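Local coordinates for chloramphenicol acetyltransferase (Bacteroides thetaiotaomicron, PDB 2I9D), which probably transfers an acetyl group from acetyl-CoA to a hydroxyl of chloramphenicol, inactivating the antibiotic, at residues 63-68 with 84-89; 8-11 with 15-18; 48-53 with 113-118; 102-107 with 136-141; 30-35 with 207-212. All blocks are in the same frame, centred on the assembly; numbering follows the deposited sequence.

Interaction 1 of 5, residues 63-68 with 84-89; sequences AANEIP and DTIDML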
# COMPACT_ATOMS: atom_id res chain seq x y z
N ALA A 63 -18.69 1.85 11.98
CA ALA A 63 -18.20 0.48 11.70
C ALA A 63 -17.13 -0.01 12.69
O ALA A 63 -17.11 -1.19 13.06
CB ALA A 63 -17.71 0.37 10.26
N ALA A 64 -16.27 0.90 13.12
CA ALA A 64 -15.17 0.58 14.05
C ALA A 64 -15.72 0.29 15.45
O ALA A 64 -15.22 -0.57 16.18
CB ALA A 64 -14.16 1.71 14.09
N ASN A 65 -16.75 1.04 15.81
CA ASN A 65 -17.44 0.81 17.06
C ASN A 65 -18.23 -0.49 17.02
O ASN A 65 -18.21 -1.25 18.01
CB ASN A 65 -18.32 2.00 17.39
CG ASN A 65 -17.54 3.09 18.09
OD1 ASN A 65 -17.27 2.99 19.28
ND2 ASN A 65 -17.15 4.13 17.35
N GLU A 66 -18.86 -0.79 15.88
CA GLU A 66 -19.77 -1.95 15.77
C GLU A 66 -19.12 -3.30 15.58
O GLU A 66 -19.75 -4.31 15.85
CB GLU A 66 -20.89 -1.72 14.75
CG GLU A 66 -21.91 -0.70 15.23
CD GLU A 66 -23.10 -0.52 14.28
OE1 GLU A 66 -23.18 -1.23 13.25
OE2 GLU A 66 -23.97 0.33 14.57
N ILE A 67 -17.85 -3.31 15.17
CA ILE A 67 -17.08 -4.55 15.01
C ILE A 67 -16.01 -4.57 16.10
O ILE A 67 -15.04 -3.82 16.02
CB ILE A 67 -16.46 -4.67 13.58
CG1 ILE A 67 -17.56 -4.57 12.52
CG2 ILE A 67 -15.71 -5.98 13.40
CD1 ILE A 67 -17.06 -4.18 11.13
N PRO A 68 -16.18 -5.42 17.13
CA PRO A 68 -15.38 -5.25 18.35
C PRO A 68 -13.88 -5.47 18.17
O PRO A 68 -13.10 -5.01 18.99
CB PRO A 68 -15.98 -6.29 19.33
CG PRO A 68 -16.63 -7.30 18.49
CD PRO A 68 -17.09 -6.59 17.23
N ASP A 84 -14.63 0.50 25.36
CA ASP A 84 -16.08 0.45 25.19
C ASP A 84 -16.43 1.19 23.92
O ASP A 84 -17.26 0.74 23.14
CB ASP A 84 -16.82 1.18 26.34
CG ASP A 84 -16.75 0.44 27.71
OD1 ASP A 84 -15.99 -0.56 27.87
OD2 ASP A 84 -17.48 0.90 28.63
N THR A 85 -15.80 2.35 23.73
CA THR A 85 -16.17 3.28 22.67
C THR A 85 -14.90 3.85 21.99
O THR A 85 -13.87 4.08 22.65
CB THR A 85 -17.09 4.40 23.24
OG1 THR A 85 -18.35 3.82 23.59
CG2 THR A 85 -17.35 5.51 22.25
N ILE A 86 -15.02 4.07 20.68
CA ILE A 86 -13.96 4.58 19.84
C ILE A 86 -14.39 5.93 19.27
O ILE A 86 -15.48 6.05 18.70
CB ILE A 86 -13.63 3.57 18.69
CG1 ILE A 86 -13.19 2.22 19.27
CG2 ILE A 86 -12.57 4.12 17.71
CD1 ILE A 86 -12.02 2.28 20.26
N ASP A 87 -13.56 6.94 19.47
CA ASP A 87 -13.79 8.23 18.86
C ASP A 87 -12.85 8.49 17.68
O ASP A 87 -11.99 7.66 17.36
CB ASP A 87 -13.67 9.35 19.89
CG ASP A 87 -14.73 9.25 20.99
OD1 ASP A 87 -15.90 8.90 20.71
OD2 ASP A 87 -14.37 9.55 22.14
N MSE A 88 -13.07 9.62 17.02
CA MSE A 88 -12.39 9.94 15.78
C MSE A 88 -11.39 11.08 15.97
O MSE A 88 -11.73 12.12 16.55
CB MSE A 88 -13.41 10.34 14.69
CG MSE A 88 -12.80 10.85 13.38
SE MSE A 88 -11.77 9.44 12.38
CE MSE A 88 -13.29 8.34 11.72
N LEU A 89 -10.17 10.88 15.49
CA LEU A 89 -9.25 11.97 15.21
C LEU A 89 -9.25 12.20 13.71
O LEU A 89 -9.30 11.25 12.94
CB LEU A 89 -7.82 11.66 15.66
CG LEU A 89 -7.53 11.47 17.14
CD1 LEU A 89 -6.04 11.41 17.36
CD2 LEU A 89 -8.14 12.58 18.03
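With CG of Asn-65 beside the backbone N (chi1 -84°) and the amide turned by chi2 of -78°, both polar ends of this side chain face the backbone of Ile-86. A primary amide can satisfy the N-H and C=O of a single residue at once, and here it does so as a second edge would in a sheet. The amide oxygen OD1 of Asn-65 accepts from Ile-86 N at 2.9 Å, the N-H pointing nearly straight at it, while ND2 of Asn-65 donates to Ile-86 O at 2.9 Å with an angle of 171°. ND2 also donates to Leu-61 O, one turn back in the helix. The flip of the amide is thus set by its partners, a donor facing OD1 and two acceptors facing ND2. Shortened to an alanine, this position would probably leave the N-H and C=O of Ile-86 without these mates. CA of Thr-85 adds a van der Waals approach, 3.6 Å from OD1 of Asn-65. The contact ties the last turn of helix 52-66 to the residues leading into strand 87-93, with Ile-86 also resting on Ile-147 of neighbouring strand 146-151 and Ala-63 packed on helix 202-216.

Interaction 2 of 5, residues 8-11 with 15-18; sequences IDIE and RKEN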
# COMPACT_ATOMS: atom_id res chain seq x y z
N ILE A 8 -7.92 -7.27 28.95
CA ILE A 8 -8.33 -8.57 28.42
C ILE A 8 -7.53 -9.68 29.07
O ILE A 8 -6.30 -9.60 29.13
CB ILE A 8 -8.27 -8.61 26.86
CG1 ILE A 8 -9.58 -8.08 26.29
CG2 ILE A 8 -8.01 -10.02 26.32
CD1 ILE A 8 -9.34 -7.10 25.26
N ASP A 9 -8.24 -10.69 29.58
CA ASP A 9 -7.62 -11.91 30.04
C ASP A 9 -7.11 -12.71 28.84
O ASP A 9 -7.88 -13.37 28.14
CB ASP A 9 -8.60 -12.74 30.90
CG ASP A 9 -8.01 -14.08 31.38
OD1 ASP A 9 -6.76 -14.28 31.43
OD2 ASP A 9 -8.85 -14.95 31.73
N ILE A 10 -5.81 -12.62 28.61
CA ILE A 10 -5.15 -13.25 27.47
C ILE A 10 -5.36 -14.78 27.40
O ILE A 10 -5.41 -15.34 26.30
CB ILE A 10 -3.64 -12.90 27.44
CG1 ILE A 10 -3.43 -11.38 27.30
CG2 ILE A 10 -2.90 -13.65 26.31
CD1 ILE A 10 -4.05 -10.74 26.04
N GLU A 11 -5.48 -15.43 28.56
CA GLU A 11 -5.58 -16.90 28.61
C GLU A 11 -6.89 -17.38 28.01
O GLU A 11 -6.91 -18.31 27.22
CB GLU A 11 -5.39 -17.43 30.02
CG GLU A 11 -4.31 -18.52 30.08
CD GLU A 11 -3.00 -18.07 29.41
OE1 GLU A 11 -2.54 -18.79 28.48
OE2 GLU A 11 -2.46 -17.00 29.79
N ARG A 15 -8.44 -14.80 20.45
CA ARG A 15 -7.28 -14.42 19.62
C ARG A 15 -5.94 -14.47 20.34
O ARG A 15 -4.95 -13.97 19.81
CB ARG A 15 -7.47 -13.04 18.99
CG ARG A 15 -8.57 -12.95 17.96
CD ARG A 15 -8.54 -11.58 17.26
NE ARG A 15 -7.36 -11.42 16.40
CZ ARG A 15 -7.28 -11.91 15.16
NH1 ARG A 15 -8.30 -12.61 14.65
NH2 ARG A 15 -6.17 -11.72 14.43
N LYS A 16 -5.91 -15.08 21.52
CA LYS A 16 -4.67 -15.39 22.22
C LYS A 16 -3.55 -15.80 21.25
O LYS A 16 -2.49 -15.17 21.20
CB LYS A 16 -4.89 -16.52 23.23
CG LYS A 16 -3.60 -17.01 23.90
CD LYS A 16 -3.75 -18.36 24.59
CE LYS A 16 -2.49 -18.67 25.40
NZ LYS A 16 -2.27 -20.14 25.55
N GLU A 17 -3.80 -16.85 20.48
CA GLU A 17 -2.80 -17.42 19.59
C GLU A 17 -2.48 -16.54 18.35
O GLU A 17 -1.33 -16.48 17.90
CB GLU A 17 -3.22 -18.85 19.19
CG GLU A 17 -3.09 -19.88 20.36
CD GLU A 17 -1.63 -20.00 20.88
OE1 GLU A 17 -0.95 -20.97 20.48
OE2 GLU A 17 -1.16 -19.12 21.67
N ASN A 18 -3.52 -15.90 17.82
CA ASN A 18 -3.37 -14.93 16.74
C ASN A 18 -2.44 -13.78 17.16
O ASN A 18 -1.50 -13.45 16.44
CB ASN A 18 -4.73 -14.37 16.33
CG ASN A 18 -5.74 -15.46 16.00
OD1 ASN A 18 -6.08 -15.67 14.82
ND2 ASN A 18 -6.23 -16.15 17.03
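Lys-16 reaches along the loop to Glu-11, and the two side chains arrive in contrasting shapes. The lysine has CG anti to the backbone N (chi1 174°) and stays extended beyond it, which carries its methylene chain past the carbonyl of Ile-10 before the ammonium group is reached. CB of Lys-16 is 3.3 Å from Ile-10 O, and CG of Lys-16 lies 4.2 Å from CG2 of Ile-10, the branch that meets the lysine. Glu-11 instead folds: its CB starts out away from the helix, but the bend at chi2 (51°) brings the carboxylate back. OE1 then sits 3.2 Å from Lys-16 NZ, a salt bridge, and as near to the neighbouring CE as to the nitrogen, so the carboxylate oxygen lies alongside the end of the chain. The contact lies in the loop joining strand 5-7 to helix 16-22, with Arg-15 at the N-cap position and its guanidinium paired with Asp-201. Ile-10 also touches Val-80 of the strand next to 5-7. A single ion pair at the protein surface, with Glu-11 exposed, probably contributes modestly, and the methylenes of Lys-16 against the Ile-10 carbonyl make up much of the rest of the contact.

Interaction 3 of 5, residues 48-53 with 113-118; sequences AGQSFF and TFYQEA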
# COMPACT_ATOMS: atom_id res chain seq x y z
N ALA A 48 -29.66 17.60 2.18
CA ALA A 48 -29.69 18.19 3.52
C ALA A 48 -28.78 19.40 3.67
O ALA A 48 -28.70 19.99 4.75
CB ALA A 48 -29.38 17.14 4.57
N GLY A 49 -28.10 19.81 2.60
CA GLY A 49 -27.12 20.91 2.66
C GLY A 49 -25.93 20.63 3.59
O GLY A 49 -25.29 21.55 4.09
N GLN A 50 -25.63 19.35 3.81
CA GLN A 50 -24.62 18.91 4.78
C GLN A 50 -23.26 18.56 4.18
O GLN A 50 -23.11 18.42 2.96
CB GLN A 50 -25.16 17.70 5.55
CG GLN A 50 -26.34 18.04 6.42
CD GLN A 50 -26.88 16.85 7.15
OE1 GLN A 50 -27.34 16.98 8.28
NE2 GLN A 50 -26.83 15.70 6.52
N SER A 51 -22.26 18.43 5.05
CA SER A 51 -20.92 18.01 4.65
C SER A 51 -20.85 16.50 4.35
O SER A 51 -21.13 15.66 5.21
CB SER A 51 -19.93 18.41 5.73
OG SER A 51 -18.61 18.00 5.41
N PHE A 52 -20.50 16.16 3.10
CA PHE A 52 -20.37 14.76 2.72
C PHE A 52 -19.24 14.08 3.55
O PHE A 52 -19.36 12.91 3.96
CB PHE A 52 -20.11 14.67 1.22
CG PHE A 52 -19.82 13.27 0.71
CD1 PHE A 52 -20.73 12.24 0.91
CD2 PHE A 52 -18.64 13.00 0.02
CE1 PHE A 52 -20.45 10.94 0.45
CE2 PHE A 52 -18.37 11.71 -0.46
CZ PHE A 52 -19.29 10.69 -0.24
N PHE A 53 -18.18 14.84 3.81
CA PHE A 53 -17.08 14.42 4.70
C PHE A 53 -17.55 13.82 6.05
O PHE A 53 -17.08 12.76 6.47
CB PHE A 53 -16.10 15.60 4.92
CG PHE A 53 -15.11 15.37 6.02
CD1 PHE A 53 -14.03 14.48 5.84
CD2 PHE A 53 -15.27 16.01 7.25
CE1 PHE A 53 -13.11 14.26 6.88
CE2 PHE A 53 -14.34 15.79 8.28
CZ PHE A 53 -13.27 14.90 8.09
N THR A 113 -27.06 13.69 15.95
CA THR A 113 -26.31 14.11 17.13
C THR A 113 -24.82 14.18 16.81
O THR A 113 -24.16 15.20 17.11
CB THR A 113 -26.53 13.14 18.33
OG1 THR A 113 -27.92 13.10 18.64
CG2 THR A 113 -25.76 13.58 19.57
N PHE A 114 -24.30 13.12 16.19
CA PHE A 114 -22.90 13.11 15.75
C PHE A 114 -22.64 14.27 14.79
O PHE A 114 -21.69 15.03 14.98
CB PHE A 114 -22.49 11.77 15.10
CG PHE A 114 -21.13 11.81 14.45
CD1 PHE A 114 -19.97 11.52 15.18
CD2 PHE A 114 -20.99 12.18 13.11
CE1 PHE A 114 -18.70 11.58 14.58
CE2 PHE A 114 -19.74 12.24 12.51
CZ PHE A 114 -18.59 11.94 13.24
N TYR A 115 -23.50 14.40 13.78
CA TYR A 115 -23.35 15.42 12.76
C TYR A 115 -23.23 16.82 13.35
O TYR A 115 -22.31 17.59 12.99
CB TYR A 115 -24.48 15.38 11.72
CG TYR A 115 -24.18 16.37 10.62
CD1 TYR A 115 -23.43 15.98 9.50
CD2 TYR A 115 -24.57 17.72 10.72
CE1 TYR A 115 -23.09 16.89 8.52
CE2 TYR A 115 -24.24 18.65 9.72
CZ TYR A 115 -23.50 18.22 8.62
OH TYR A 115 -23.14 19.09 7.62
N GLN A 116 -24.16 17.17 14.24
CA GLN A 116 -24.24 18.54 14.75
C GLN A 116 -23.11 18.84 15.74
O GLN A 116 -22.57 19.94 15.73
CB GLN A 116 -25.67 18.90 15.24
CG GLN A 116 -25.99 18.68 16.73
CD GLN A 116 -27.49 18.97 17.06
OE1 GLN A 116 -28.14 19.84 16.43
NE2 GLN A 116 -28.03 18.23 18.04
N GLU A 117 -22.72 17.86 16.56
CA GLU A 117 -21.51 18.03 17.38
C GLU A 117 -20.25 18.17 16.51
O GLU A 117 -19.40 19.01 16.81
CB GLU A 117 -21.32 16.94 18.43
CG GLU A 117 -21.30 17.49 19.88
CD GLU A 117 -19.87 17.85 20.39
OE1 GLU A 117 -19.31 17.08 21.21
OE2 GLU A 117 -19.32 18.92 19.97
N ALA A 118 -20.16 17.38 15.44
CA ALA A 118 -19.06 17.49 14.46
C ALA A 118 -18.92 18.87 13.88
O ALA A 118 -17.82 19.42 13.81
CB ALA A 118 -19.20 16.45 13.31
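Tyr-115 projects from helix 111-124 into the linker between two other helices, and its ring is met in two ways, over a face by Gln-50 and at the rim by the backbone of Ser-51. That linker is a tight helix-to-helix junction: Gly-49, with positive phi, closes helix 39-47 in a Schellman motif, and Ser-51 is the N-cap residue of helix 52-66. One tyrosine thus meets both a side chain and a backbone N-H of the junction. The Gln-50 chain, extended beyond CG, runs obliquely across the ring, so that its amide stacks over the aromatic plane with only 23° between the two. OE1 of Gln-50 comes above the ring centre, 3.7 Å from the plane of Tyr-115, while the methylenes lie nearer the phenol end, CB of Gln-50 being 3.5 Å from CZ of Tyr-115. On the helix side, CG of Tyr-115 stands anti to the backbone N (chi1 -174°), which sends the ring straight out toward the junction. Leu-54, in the first turn of helix 52-66, also packs on Tyr-115, placing the ring against the start of that helix. The phenol end is held by one near-linear bond, Ser-51 N to Tyr-115 OH at 2.8 Å and 166°, with the donor near the ring plane.

Interaction 4 of 5, residues 102-107 with 136-141; sequences TTRFPY and NEEVAD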
# COMPACT_ATOMS: atom_id res chain seq x y z
N THR A 102 -5.31 18.75 13.50
CA THR A 102 -5.96 17.52 13.94
C THR A 102 -6.83 17.76 15.18
O THR A 102 -6.40 18.41 16.14
CB THR A 102 -4.94 16.42 14.25
OG1 THR A 102 -4.11 16.22 13.10
CG2 THR A 102 -5.61 15.09 14.62
N THR A 103 -8.04 17.20 15.15
CA THR A 103 -8.96 17.33 16.28
C THR A 103 -9.84 16.10 16.49
O THR A 103 -9.94 15.23 15.61
CB THR A 103 -9.80 18.65 16.17
OG1 THR A 103 -10.32 18.99 17.46
CG2 THR A 103 -10.92 18.52 15.13
N ARG A 104 -10.46 16.03 17.66
CA ARG A 104 -11.24 14.86 18.11
C ARG A 104 -12.76 15.04 17.90
O ARG A 104 -13.31 16.10 18.20
CB ARG A 104 -10.95 14.56 19.58
CG ARG A 104 -11.58 13.25 20.10
CD ARG A 104 -11.07 12.92 21.53
NE ARG A 104 -11.77 11.76 22.08
CZ ARG A 104 -11.24 10.84 22.90
NH1 ARG A 104 -9.97 10.91 23.29
NH2 ARG A 104 -11.99 9.83 23.31
N PHE A 105 -13.42 13.99 17.40
CA PHE A 105 -14.87 13.97 17.22
C PHE A 105 -15.42 12.79 18.02
O PHE A 105 -15.01 11.65 17.80
CB PHE A 105 -15.27 13.82 15.72
CG PHE A 105 -14.73 14.92 14.85
CD1 PHE A 105 -15.50 16.06 14.59
CD2 PHE A 105 -13.44 14.82 14.30
CE1 PHE A 105 -15.00 17.10 13.78
CE2 PHE A 105 -12.93 15.85 13.50
CZ PHE A 105 -13.71 16.99 13.23
N PRO A 106 -16.33 13.07 18.97
CA PRO A 106 -16.91 11.95 19.73
C PRO A 106 -17.89 11.14 18.90
O PRO A 106 -18.64 11.71 18.10
CB PRO A 106 -17.63 12.64 20.90
CG PRO A 106 -18.02 14.02 20.33
CD PRO A 106 -16.84 14.38 19.41
N TYR A 107 -17.88 9.83 19.07
CA TYR A 107 -18.92 9.00 18.49
C TYR A 107 -20.30 9.17 19.18
O TYR A 107 -20.41 9.21 20.41
CB TYR A 107 -18.49 7.54 18.47
CG TYR A 107 -19.51 6.60 17.89
CD1 TYR A 107 -19.92 6.71 16.55
CD2 TYR A 107 -20.06 5.59 18.66
CE1 TYR A 107 -20.85 5.85 16.02
CE2 TYR A 107 -20.99 4.71 18.14
CZ TYR A 107 -21.38 4.84 16.83
OH TYR A 107 -22.32 3.96 16.34
N ASN A 136 -0.68 14.12 20.17
CA ASN A 136 0.28 14.01 21.25
C ASN A 136 -0.39 14.11 22.62
O ASN A 136 0.08 13.54 23.60
CB ASN A 136 1.47 14.97 21.07
CG ASN A 136 2.50 14.45 20.06
OD1 ASN A 136 2.36 13.35 19.52
ND2 ASN A 136 3.52 15.22 19.79
N GLU A 137 -1.52 14.81 22.65
CA GLU A 137 -2.39 14.87 23.80
C GLU A 137 -2.98 13.50 24.14
O GLU A 137 -2.93 13.07 25.29
CB GLU A 137 -3.48 15.91 23.58
CG GLU A 137 -4.46 15.97 24.75
CD GLU A 137 -5.43 17.10 24.61
OE1 GLU A 137 -6.41 16.96 23.85
OE2 GLU A 137 -5.22 18.14 25.27
N GLU A 138 -3.51 12.79 23.14
CA GLU A 138 -4.06 11.46 23.38
C GLU A 138 -2.99 10.46 23.82
O GLU A 138 -3.24 9.64 24.71
CB GLU A 138 -4.85 10.95 22.16
CG GLU A 138 -5.88 11.93 21.67
CD GLU A 138 -6.99 12.22 22.71
OE1 GLU A 138 -6.99 11.58 23.77
OE2 GLU A 138 -7.85 13.09 22.44
N VAL A 139 -1.81 10.53 23.21
CA VAL A 139 -0.66 9.76 23.70
C VAL A 139 -0.25 10.15 25.13
O VAL A 139 0.03 9.28 25.98
CB VAL A 139 0.58 9.84 22.75
CG1 VAL A 139 1.76 9.10 23.37
CG2 VAL A 139 0.24 9.26 21.36
N ALA A 140 -0.19 11.45 25.42
CA ALA A 140 0.15 11.86 26.78
C ALA A 140 -0.91 11.37 27.79
O ALA A 140 -0.57 11.00 28.91
CB ALA A 140 0.36 13.34 26.86
N ASP A 141 -2.16 11.35 27.38
CA ASP A 141 -3.27 10.81 28.16
C ASP A 141 -3.33 9.29 28.27
O ASP A 141 -4.07 8.76 29.11
CB ASP A 141 -4.54 11.19 27.47
CG ASP A 141 -5.39 12.05 28.28
OD1 ASP A 141 -6.49 11.53 28.65
OD2 ASP A 141 -4.99 13.22 28.53
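A salt bridge between Arg-104 and Glu-138 joins the strand at one margin of the chain's mixed sheet to the helix beside it, and it is the whole of the direct contact between 102-107 and 136-141. NH1 of Arg-104 meets both carboxylate oxygens, at 3.1 Å from Glu-138 OE1 and 3.2 Å from Glu-138 OE2. The bond to OE2 is nearly straight (170°), and the carboxylate carbon CD of Glu-138 sits at the guanidinium edge, in its plane. At the glutamate the approach differs: NH1 comes from above the carboxylate plane, 49° out of it, and the two flat groups are turned 57° apart. This is therefore a one-nitrogen grip and not the coplanar, two-nitrogen pairing that an arginine and a carboxylate can also adopt. Conformation explains the reach, since Arg-104 is extended from CG to NE while Glu-138 bends at chi2. Strand 100-105 is an outermost strand of the mixed sheet within this chain, paired antiparallel to 87-93, and helix 133-141 lies next to it. The guanidinium probably favours the ionised form of the buried Glu-138 carboxylate. Its several acid partners probably restrict the rotation of its plane: NH2 pairs with Asp-87 on the adjacent strand, its strongest polar partner, and NH1 also forms a salt bridge with OD2 of Asp-143, just beyond the helix.

Interaction 5 of 5, residues 30-35 with 207-212; sequences LSITSE and LFYKKV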
# COMPACT_ATOMS: atom_id res chain seq x y z
N LEU A 30 -0.98 -4.63 9.03
CA LEU A 30 -1.21 -4.65 7.61
C LEU A 30 -1.96 -3.44 7.11
O LEU A 30 -2.78 -2.88 7.84
CB LEU A 30 -1.74 -6.03 7.12
CG LEU A 30 -3.08 -6.61 6.72
CD1 LEU A 30 -3.88 -5.74 5.75
CD2 LEU A 30 -2.63 -7.87 6.01
N SER A 31 -1.67 -3.04 5.87
CA SER A 31 -2.47 -1.99 5.21
C SER A 31 -3.32 -2.58 4.11
O SER A 31 -2.92 -3.50 3.41
CB SER A 31 -1.59 -0.87 4.61
OG SER A 31 -0.69 -0.37 5.55
N ILE A 32 -4.50 -2.00 3.92
CA ILE A 32 -5.37 -2.46 2.86
C ILE A 32 -6.06 -1.24 2.31
O ILE A 32 -6.34 -0.31 3.07
CB ILE A 32 -6.41 -3.51 3.39
CG1 ILE A 32 -7.39 -3.95 2.28
CG2 ILE A 32 -7.15 -2.97 4.66
CD1 ILE A 32 -8.22 -5.18 2.65
N THR A 33 -6.30 -1.23 1.00
CA THR A 33 -7.19 -0.26 0.37
C THR A 33 -8.32 -0.98 -0.37
O THR A 33 -8.08 -1.98 -1.07
CB THR A 33 -6.43 0.65 -0.61
OG1 THR A 33 -5.29 1.17 0.05
CG2 THR A 33 -7.32 1.79 -1.11
N SER A 34 -9.54 -0.48 -0.23
CA SER A 34 -10.68 -1.01 -0.98
C SER A 34 -11.56 0.16 -1.39
O SER A 34 -11.26 1.30 -1.05
CB SER A 34 -11.46 -2.05 -0.14
OG SER A 34 -12.58 -2.55 -0.86
N GLU A 35 -12.64 -0.11 -2.11
CA GLU A 35 -13.52 0.94 -2.60
C GLU A 35 -14.92 0.67 -2.14
O GLU A 35 -15.32 -0.49 -2.02
CB GLU A 35 -13.44 1.10 -4.12
CG GLU A 35 -13.47 -0.20 -4.91
CD GLU A 35 -13.72 0.02 -6.40
OE1 GLU A 35 -12.76 0.39 -7.13
OE2 GLU A 35 -14.90 -0.17 -6.82
N LEU A 207 -15.93 -7.46 6.80
CA LEU A 207 -17.10 -6.92 7.52
C LEU A 207 -17.04 -5.43 7.72
O LEU A 207 -18.08 -4.76 7.66
CB LEU A 207 -17.23 -7.54 8.92
CG LEU A 207 -17.21 -9.02 9.21
CD1 LEU A 207 -17.53 -9.22 10.70
CD2 LEU A 207 -18.20 -9.80 8.31
N PHE A 208 -15.85 -4.90 8.02
CA PHE A 208 -15.68 -3.43 8.11
C PHE A 208 -16.12 -2.71 6.83
O PHE A 208 -16.98 -1.84 6.88
CB PHE A 208 -14.23 -3.06 8.45
CG PHE A 208 -14.02 -1.58 8.62
CD1 PHE A 208 -14.22 -0.97 9.85
CD2 PHE A 208 -13.58 -0.82 7.54
CE1 PHE A 208 -14.00 0.39 10.02
CE2 PHE A 208 -13.36 0.55 7.68
CZ PHE A 208 -13.59 1.16 8.93
N TYR A 209 -15.54 -3.08 5.71
CA TYR A 209 -15.87 -2.47 4.43
C TYR A 209 -17.34 -2.68 4.00
O TYR A 209 -17.99 -1.74 3.49
CB TYR A 209 -14.91 -2.95 3.34
CG TYR A 209 -13.54 -2.28 3.39
CD1 TYR A 209 -12.41 -2.98 3.84
CD2 TYR A 209 -13.38 -0.94 2.99
CE1 TYR A 209 -11.17 -2.37 3.88
CE2 TYR A 209 -12.12 -0.33 3.04
CZ TYR A 209 -11.03 -1.04 3.49
OH TYR A 209 -9.80 -0.44 3.51
N LYS A 210 -17.85 -3.91 4.17
CA LYS A 210 -19.27 -4.20 3.95
C LYS A 210 -20.11 -3.21 4.77
O LYS A 210 -20.98 -2.52 4.22
CB LYS A 210 -19.60 -5.65 4.33
CG LYS A 210 -21.05 -6.06 4.11
CD LYS A 210 -21.39 -6.11 2.62
CE LYS A 210 -22.89 -6.44 2.34
NZ LYS A 210 -23.20 -6.34 0.86
N LYS A 211 -19.80 -3.10 6.05
CA LYS A 211 -20.49 -2.20 6.97
C LYS A 211 -20.43 -0.70 6.57
O LYS A 211 -21.45 -0.03 6.53
CB LYS A 211 -19.97 -2.43 8.38
CG LYS A 211 -20.91 -2.01 9.49
CD LYS A 211 -20.37 -2.44 10.86
CE LYS A 211 -20.86 -3.84 11.28
NZ LYS A 211 -22.27 -3.79 11.74
N VAL A 212 -19.24 -0.20 6.23
CA VAL A 212 -19.11 1.19 5.75
C VAL A 212 -19.95 1.44 4.48
O VAL A 212 -20.66 2.45 4.39
CB VAL A 212 -17.63 1.56 5.49
CG1 VAL A 212 -17.51 2.91 4.74
CG2 VAL A 212 -16.87 1.59 6.79
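The ring of Tyr-209 lies against strand 29-37 with Ser-34 over its face and Ile-32 near its edge. CB of Ser-34 stands 3.7 Å from the centroid of the Tyr-209 ring and 12° off the normal, a CH-pi contact almost directly above the centre. CG2 of Ile-32 approaches in the neighbourhood of the ring plane, 3.8 Å from Tyr-209 OH and 4.1 Å from Tyr-209 CE1. The tyrosine sets out beside its backbone N (chi1 -77°), directing the ring from the helix to the strand, while OG of Ser-34, anti to its own N, is carried aside and CB is left to face the aromatic plane. The polar ends find partners further out: Tyr-209 OH bonds to Ile-191 O on the adjoining strand 186-196, and Ser-34 OG to Tyr-156 O of the second subunit. A leucine in place of the tyrosine would probably leave Ile-191 O without its hydroxyl mate and Ser-34 CB without an aromatic face to rest on. Around this shell, Met-193 touches both Ile-32 and Tyr-209, and Leu-155 of the second subunit packs on the same two residues. Strand and short helix segment run at 32° to each other with axes 9.8 Å apart, the layered helix-on-sheet packing of the chloramphenicol acetyltransferase fold, in which residues 31-33 extend the sheet into the second subunit of the trimer.

Overall arrangement
Taken together, the five contacts show chemistry following place. Interaction 5 is fully buried and relies on an aromatic face, whereas interaction 2, at the surface, relies on an ion pair and lysine methylenes; interactions 1, 3 and 4 are partly buried and use directed polar bonds. Interactions 1 and 3 share helix 52-66, one near its end and the other at its start. Interactions 1 and 4 touch through adjacent strands 87-93 and 100-105, joined by the Asp-87 to Arg-104 salt bridge, and interaction 1 reaches interaction 5 through Glu-66 and Lys-211. Interactions 3 and 4 meet where Phe-114 packs on Pro-106. Interaction 2 stands apart, its centre about 38 Å from that of interaction 3.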